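Oxidoreductase (Corynebacterium diphtheriae, PDB 3K1Y) probably acts as an FMN-dependent oxidoreductase of the NADPH-dependent FMN reductase family, using a flavodoxin-like fold to carry the flavin. Local coordinates at the interface of chains A and B and the interface of chains A and C. Numbering follows the deposited sequence. Chains: chain A/B/C, oxidoreductase.

Contact 1: the interface of chains A and B. Residues chain A 137, 141, 145, 153; chain B 141, 145, 149.
A:Arg141 and B:Ser145 meet side chain to side chain, and the two-fold relation between the chains repeats the meeting with B:Arg141 and A:Ser145. The site is a helix-to-helix contact between copies of one protein; it may belong to an oligomer, which the structure alone does not show. In the first pair the guanidinium NE of A:Arg141 lies 3.4 Å from the hydroxyl OG of B:Ser145, and in the twin NE of B:Arg141 lies 3.5 Å from OG of A:Ser145. These are van der Waals approaches rather than hydrogen bonds, for no nitrogen or oxygen of one chain comes within bonding distance of the other chain in this patch. Each serine arrives over a guanidinium face near its rim: CB of B:Ser145 stands 4.1 Å above the plane of A:Arg141, and the twin is much the same. The serine hydroxyl is engaged at home. OG of B:Ser145, anti to its own carbonyl carbon (chi1 -68°), turns back to donate to the backbone O of B:Arg141 at 2.9 Å, approaching from well above the carbonyl plane. A:Ser145 does likewise within its own helix, which probably restrains the rotation of each hydroxyl. Both arginines send CG anti to the backbone N and then bend at chi2, which brings the delta-carbons and NE alongside the opposing serines. Their NE atoms are 5.2 Å apart, a separation of like charges that may limit closer approach. A:Asp137 probably offsets some of this charge, its OD1 forming a long salt bridge of 3.6 Å with NH1 of A:Arg141.

The flank is looser: A:Pro153, B:Ala149 and A:Asp137 bury 15, 8 and 2 Å², against 49 Å² for B:Ser145. CG of A:Pro153 touches the backbone O of B:Ala149 at 3.8 Å. In the fold, the arginines and serines lie one turn apart on helix 135-146 of each chain, B:Ala149 in the loop before strand 150-151, and A:Pro153 between strands 150-151 and 156-159.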
ATOM      1  N   ASP A 137       3.641   5.005   5.456  1.00 21.53           N
ATOM      2  CA  ASP A 137       3.588   3.553   5.607  1.00 22.47           C
ATOM      3  C   ASP A 137       3.277   2.701   4.394  1.00 21.91           C
ATOM      4  O   ASP A 137       3.445   1.484   4.446  1.00 22.23           O
ATOM      5  CB  ASP A 137       2.623   3.175   6.724  1.00 23.26           C
ATOM      6  CG  ASP A 137       3.156   3.546   8.078  1.00 25.92           C
ATOM      7  OD1 ASP A 137       4.396   3.536   8.231  1.00 25.52           O
ATOM      8  OD2 ASP A 137       2.346   3.836   8.986  1.00 31.76           O
ATOM      9  N   ARG A 141       7.996   3.771   3.396  1.00 13.24           N
ATOM     10  CA  ARG A 141       8.441   2.665   4.222  1.00 13.21           C
ATOM     11  C   ARG A 141       8.785   1.463   3.336  1.00 13.61           C
ATOM     12  O   ARG A 141       9.901   0.948   3.371  1.00 14.97           O
ATOM     13  CB  ARG A 141       7.343   2.324   5.238  1.00 13.10           C
ATOM     14  CG  ARG A 141       7.767   1.340   6.309  1.00 13.37           C
ATOM     15  CD  ARG A 141       7.154   1.699   7.653  1.00 14.14           C
ATOM     16  NE  ARG A 141       8.186   1.586   8.675  1.00 21.96           N
ATOM     17  CZ  ARG A 141       8.423   2.489   9.614  1.00 20.66           C
ATOM     18  NH1 ARG A 141       7.694   3.596   9.687  1.00 17.12           N
ATOM     19  NH2 ARG A 141       9.421   2.292  10.462  1.00 25.51           N
ATOM     20  N   SER A 145      12.462  -0.123   3.207  1.00 17.80           N
ATOM     21  CA  SER A 145      12.585  -1.495   3.688  1.00 18.12           C
ATOM     22  C   SER A 145      13.107  -2.397   2.588  1.00 18.30           C
ATOM     23  O   SER A 145      13.894  -3.304   2.847  1.00 19.19           O
ATOM     24  CB  SER A 145      11.243  -2.015   4.189  1.00 18.07           C
ATOM     25  OG  SER A 145      10.857  -1.308   5.355  1.00 21.77           O
ATOM     26  N   PRO A 153      10.219   3.440  13.774  1.00 28.89           N
ATOM     27  CA  PRO A 153       8.759   3.391  13.881  1.00 28.01           C
ATOM     28  C   PRO A 153       8.034   4.716  13.690  1.00 27.37           C
ATOM     29  O   PRO A 153       6.942   4.758  13.122  1.00 28.09           O
ATOM     30  CB  PRO A 153       8.540   2.831  15.282  1.00 28.88           C
ATOM     31  CG  PRO A 153       9.712   1.928  15.463  1.00 29.40           C
ATOM     32  CD  PRO A 153      10.842   2.787  14.939  1.00 29.19           C
TER
ATOM     33  N   ARG B 141       3.581  -4.847   7.608  1.00 16.68           N
ATOM     34  CA  ARG B 141       4.509  -3.821   8.053  1.00 17.33           C
ATOM     35  C   ARG B 141       3.723  -2.616   8.551  1.00 16.16           C
ATOM     36  O   ARG B 141       3.893  -2.180   9.696  1.00 16.69           O
ATOM     37  CB  ARG B 141       5.461  -3.424   6.917  1.00 16.84           C
ATOM     38  CG  ARG B 141       6.761  -2.794   7.401  1.00 17.90           C
ATOM     39  CD  ARG B 141       7.974  -3.479   6.764  1.00 19.59           C
ATOM     40  NE  ARG B 141       9.126  -3.374   7.649  1.00 21.96           N
ATOM     41  CZ  ARG B 141      10.067  -4.299   7.776  1.00 22.50           C
ATOM     42  NH1 ARG B 141      10.016  -5.421   7.072  1.00 21.23           N
ATOM     43  NH2 ARG B 141      11.056  -4.105   8.630  1.00 26.42           N
ATOM     44  N   SER B 145       3.874  -1.455  12.199  1.00 17.60           N
ATOM     45  CA  SER B 145       4.481  -0.138  12.340  1.00 18.98           C
ATOM     46  C   SER B 145       3.526   0.817  13.033  1.00 19.12           C
ATOM     47  O   SER B 145       3.938   1.603  13.887  1.00 19.40           O
ATOM     48  CB  SER B 145       4.872   0.434  10.977  1.00 17.64           C
ATOM     49  OG  SER B 145       5.941  -0.304  10.415  1.00 20.97           O
ATOM     50  N   ALA B 149       5.586  -0.838  16.725  1.00 14.28           N
ATOM     51  CA  ALA B 149       6.427  -2.004  16.937  1.00 14.75           C
ATOM     52  C   ALA B 149       7.632  -1.833  16.013  1.00 14.48           C
ATOM     53  O   ALA B 149       7.537  -1.144  15.003  1.00 13.80           O
ATOM     54  CB  ALA B 149       5.666  -3.258  16.574  1.00 14.37           C
TER

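Contact 2: the interface of chains A and C. Residues chain A 96-97, 99-102; chain C 100, 105, 109, 143.
A:Tyr100 and C:Tyr100 touch through their CE1 ring carbons, 4.1 Å apart, at a two-fold contact between two copies of this NADPH-dependent FMN reductase family protein, possibly an oligomer interface. The two side chains run past each other in opposite directions, each with CG set between the backbone N and the carbonyl carbon (chi1 53° in A:Tyr100). Apolar contacts continue toward C:Leu143, whose methyl CD1 packs 3.7 Å from CB of A:Lys97. In a separate direction, CB and CG of C:Lys105 lie over the start of helix 102-110 of chain A, touching CA of A:Gly102.

Further out, CB of A:Phe96 packs 3.6 Å from CG of C:Asp109, and the phenyl ring presents an edge to the carboxylate, whose CG lies in the ring plane; the two planes are 89° apart. The aliphatic chain of C:Lys105, bent at chi2 and chi4, carries its ammonium NZ to the backbone O of A:Phe96 at 2.7 Å and to the backbone O of A:Tyr100 at 3.1 Å. Both bonds arrive from above the carbonyl planes. NZ also sits against OD1 of C:Asp109 in its own chain, a salt bridge whose modelled length is doubtful. OD2 of the same carboxylate accepts from the backbone N of A:Gly102 at 2.8 Å, nearly in line with its C-O bond and with 160° at the hydrogen. That amide belongs to the first residue of the helix, whose N-terminal dipole would be expected to stabilise the carboxylate's negative charge. At the rim, A:Lys97 slides past C:Asp109 in the opposite direction, its NZ 3.5 Å from the backbone O of C:Asp109.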
ATOM      1  N   PHE A  96       3.133  14.439  -4.251  1.00 16.30           N
ATOM      2  CA  PHE A  96       2.634  14.728  -5.588  1.00 17.88           C
ATOM      3  C   PHE A  96       1.816  13.523  -6.012  1.00 18.01           C
ATOM      4  O   PHE A  96       2.244  12.383  -5.838  1.00 18.61           O
ATOM      5  CB  PHE A  96       3.794  14.940  -6.578  1.00 18.69           C
ATOM      6  CG  PHE A  96       4.580  16.209  -6.355  1.00 20.89           C
ATOM      7  CD1 PHE A  96       4.326  17.035  -5.267  1.00 21.65           C
ATOM      8  CD2 PHE A  96       5.610  16.554  -7.229  1.00 24.15           C
ATOM      9  CE1 PHE A  96       5.085  18.183  -5.046  1.00 25.41           C
ATOM     10  CE2 PHE A  96       6.376  17.698  -7.019  1.00 27.88           C
ATOM     11  CZ  PHE A  96       6.113  18.513  -5.923  1.00 27.47           C
ATOM     12  N   LYS A  97       0.641  13.786  -6.570  1.00 14.56           N
ATOM     13  CA  LYS A  97      -0.266  12.736  -7.011  1.00 14.44           C
ATOM     14  C   LYS A  97      -0.433  11.621  -5.982  1.00 13.77           C
ATOM     15  O   LYS A  97      -0.446  10.444  -6.318  1.00 14.64           O
ATOM     16  CB  LYS A  97       0.184  12.167  -8.359  1.00 15.28           C
ATOM     17  CG  LYS A  97       0.155  13.199  -9.504  1.00 14.28           C
ATOM     18  CD  LYS A  97      -1.171  13.960  -9.529  1.00 14.35           C
ATOM     19  CE  LYS A  97      -1.394  14.718 -10.836  1.00 16.47           C
ATOM     20  NZ  LYS A  97      -0.353  15.738 -11.110  1.00 20.05           N
ATOM     21  N   SER A  99       1.567  10.533  -3.466  1.00 21.09           N
ATOM     22  CA  SER A  99       2.691   9.687  -3.094  1.00 21.05           C
ATOM     23  C   SER A  99       3.985  10.483  -3.159  1.00 21.78           C
ATOM     24  O   SER A  99       3.960  11.704  -3.327  1.00 21.65           O
ATOM     25  CB  SER A  99       2.763   8.468  -4.014  1.00 20.94           C
ATOM     26  OG  SER A  99       3.807   7.601  -3.615  1.00 21.27           O
ATOM     27  N   TYR A 100       5.118   9.808  -3.008  1.00 20.84           N
ATOM     28  CA  TYR A 100       6.393  10.509  -3.060  1.00 20.79           C
ATOM     29  C   TYR A 100       6.646  11.027  -4.467  1.00 21.87           C
ATOM     30  O   TYR A 100       6.067  10.532  -5.433  1.00 21.81           O
ATOM     31  CB  TYR A 100       7.535   9.607  -2.591  1.00 20.21           C
ATOM     32  CG  TYR A 100       7.646   8.270  -3.276  1.00 18.70           C
ATOM     33  CD1 TYR A 100       7.774   8.174  -4.664  1.00 21.28           C
ATOM     34  CD2 TYR A 100       7.709   7.097  -2.527  1.00 17.05           C
ATOM     35  CE1 TYR A 100       7.972   6.938  -5.288  1.00 20.60           C
ATOM     36  CE2 TYR A 100       7.902   5.862  -3.136  1.00 15.48           C
ATOM     37  CZ  TYR A 100       8.036   5.790  -4.513  1.00 18.19           C
ATOM     38  OH  TYR A 100       8.258   4.568  -5.104  1.00 19.42           O
ATOM     39  N   THR A 101       7.500  12.034  -4.577  1.00 18.89           N
ATOM     40  CA  THR A 101       7.800  12.651  -5.867  1.00 19.69           C
ATOM     41  C   THR A 101       8.599  11.757  -6.810  1.00 19.01           C
ATOM     42  O   THR A 101       9.390  10.920  -6.373  1.00 18.70           O
ATOM     43  CB  THR A 101       8.578  13.968  -5.672  1.00 20.07           C
ATOM     44  OG1 THR A 101       7.786  14.892  -4.914  1.00 23.86           O
ATOM     45  CG2 THR A 101       8.891  14.587  -6.997  1.00 20.15           C
ATOM     46  N   GLY A 102       8.388  11.940  -8.108  1.00 19.28           N
ATOM     47  CA  GLY A 102       9.124  11.158  -9.078  1.00 19.36           C
ATOM     48  C   GLY A 102      10.604  11.456  -8.902  1.00 19.63           C
ATOM     49  O   GLY A 102      11.438  10.553  -8.990  1.00 19.53           O
TER
ATOM     50  N   TYR C 100       7.075   1.453  -9.178  1.00 11.88           N
ATOM     51  CA  TYR C 100       7.252   2.062 -10.479  1.00 13.01           C
ATOM     52  C   TYR C 100       8.463   2.996 -10.513  1.00 13.97           C
ATOM     53  O   TYR C 100       8.982   3.414  -9.463  1.00 14.16           O
ATOM     54  CB  TYR C 100       5.984   2.802 -10.927  1.00 13.22           C
ATOM     55  CG  TYR C 100       5.402   3.795  -9.936  1.00 13.15           C
ATOM     56  CD1 TYR C 100       6.208   4.727  -9.279  1.00 12.76           C
ATOM     57  CD2 TYR C 100       4.027   3.831  -9.698  1.00 12.23           C
ATOM     58  CE1 TYR C 100       5.659   5.661  -8.415  1.00 12.12           C
ATOM     59  CE2 TYR C 100       3.472   4.762  -8.840  1.00 11.09           C
ATOM     60  CZ  TYR C 100       4.287   5.673  -8.202  1.00 12.54           C
ATOM     61  OH  TYR C 100       3.717   6.589  -7.353  1.00 14.98           O
ATOM     62  N   LYS C 105       6.843   8.233 -12.552  1.00 18.61           N
ATOM     63  CA  LYS C 105       6.080   9.082 -11.649  1.00 16.94           C
ATOM     64  C   LYS C 105       6.227  10.572 -11.957  1.00 17.70           C
ATOM     65  O   LYS C 105       5.329  11.369 -11.647  1.00 19.19           O
ATOM     66  CB  LYS C 105       6.509   8.808 -10.208  1.00 16.12           C
ATOM     67  CG  LYS C 105       5.743   9.590  -9.150  1.00 15.18           C
ATOM     68  CD  LYS C 105       4.250   9.300  -9.197  1.00 12.73           C
ATOM     69  CE  LYS C 105       3.550   9.831  -7.944  1.00 11.76           C
ATOM     70  NZ  LYS C 105       3.923  11.256  -7.618  1.00  9.71           N
ATOM     71  N   ASP C 109       3.516  13.580 -12.305  1.00 17.48           N
ATOM     72  CA  ASP C 109       3.568  14.676 -11.346  1.00 18.63           C
ATOM     73  C   ASP C 109       3.377  16.003 -12.044  1.00 20.47           C
ATOM     74  O   ASP C 109       2.898  16.974 -11.455  1.00 21.62           O
ATOM     75  CB  ASP C 109       4.914  14.717 -10.621  1.00 18.26           C
ATOM     76  CG  ASP C 109       5.105  13.556  -9.690  1.00 17.27           C
ATOM     77  OD1 ASP C 109       4.115  12.857  -9.397  1.00 17.19           O
ATOM     78  OD2 ASP C 109       6.250  13.351  -9.245  1.00 19.46           O
ATOM     79  N   LEU C 143      -2.155   5.436  -7.979  1.00 15.27           N
ATOM     80  CA  LEU C 143      -1.737   6.595  -8.760  1.00 15.14           C
ATOM     81  C   LEU C 143      -2.842   7.008  -9.725  1.00 15.75           C
ATOM     82  O   LEU C 143      -3.402   8.098  -9.605  1.00 16.99           O
ATOM     83  CB  LEU C 143      -0.459   6.285  -9.535  1.00 13.97           C
ATOM     84  CG  LEU C 143       0.017   7.429 -10.419  1.00 16.30           C
ATOM     85  CD1 LEU C 143       0.046   8.714  -9.630  1.00 16.44           C
ATOM     86  CD2 LEU C 143       1.387   7.096 -10.980  1.00 13.05           C
TER

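The C-alpha centres of contact 1 and contact 2 are about 20 Å apart, and chain A takes part in both, with chain B at one and chain C at the other. Both draw on helix 135-146; contact 2 does so through C:Leu143, and its two-fold twin would bring in the same helix of chain A, so one helix would serve both neighbours. Helix 102-110 appears in contact 2. Since the deposited assembly holds four copies and each interface is two-fold symmetric, the two patches together would let one chain join two neighbours in a tetramer, but the structure alone does not establish the oligomer in solution.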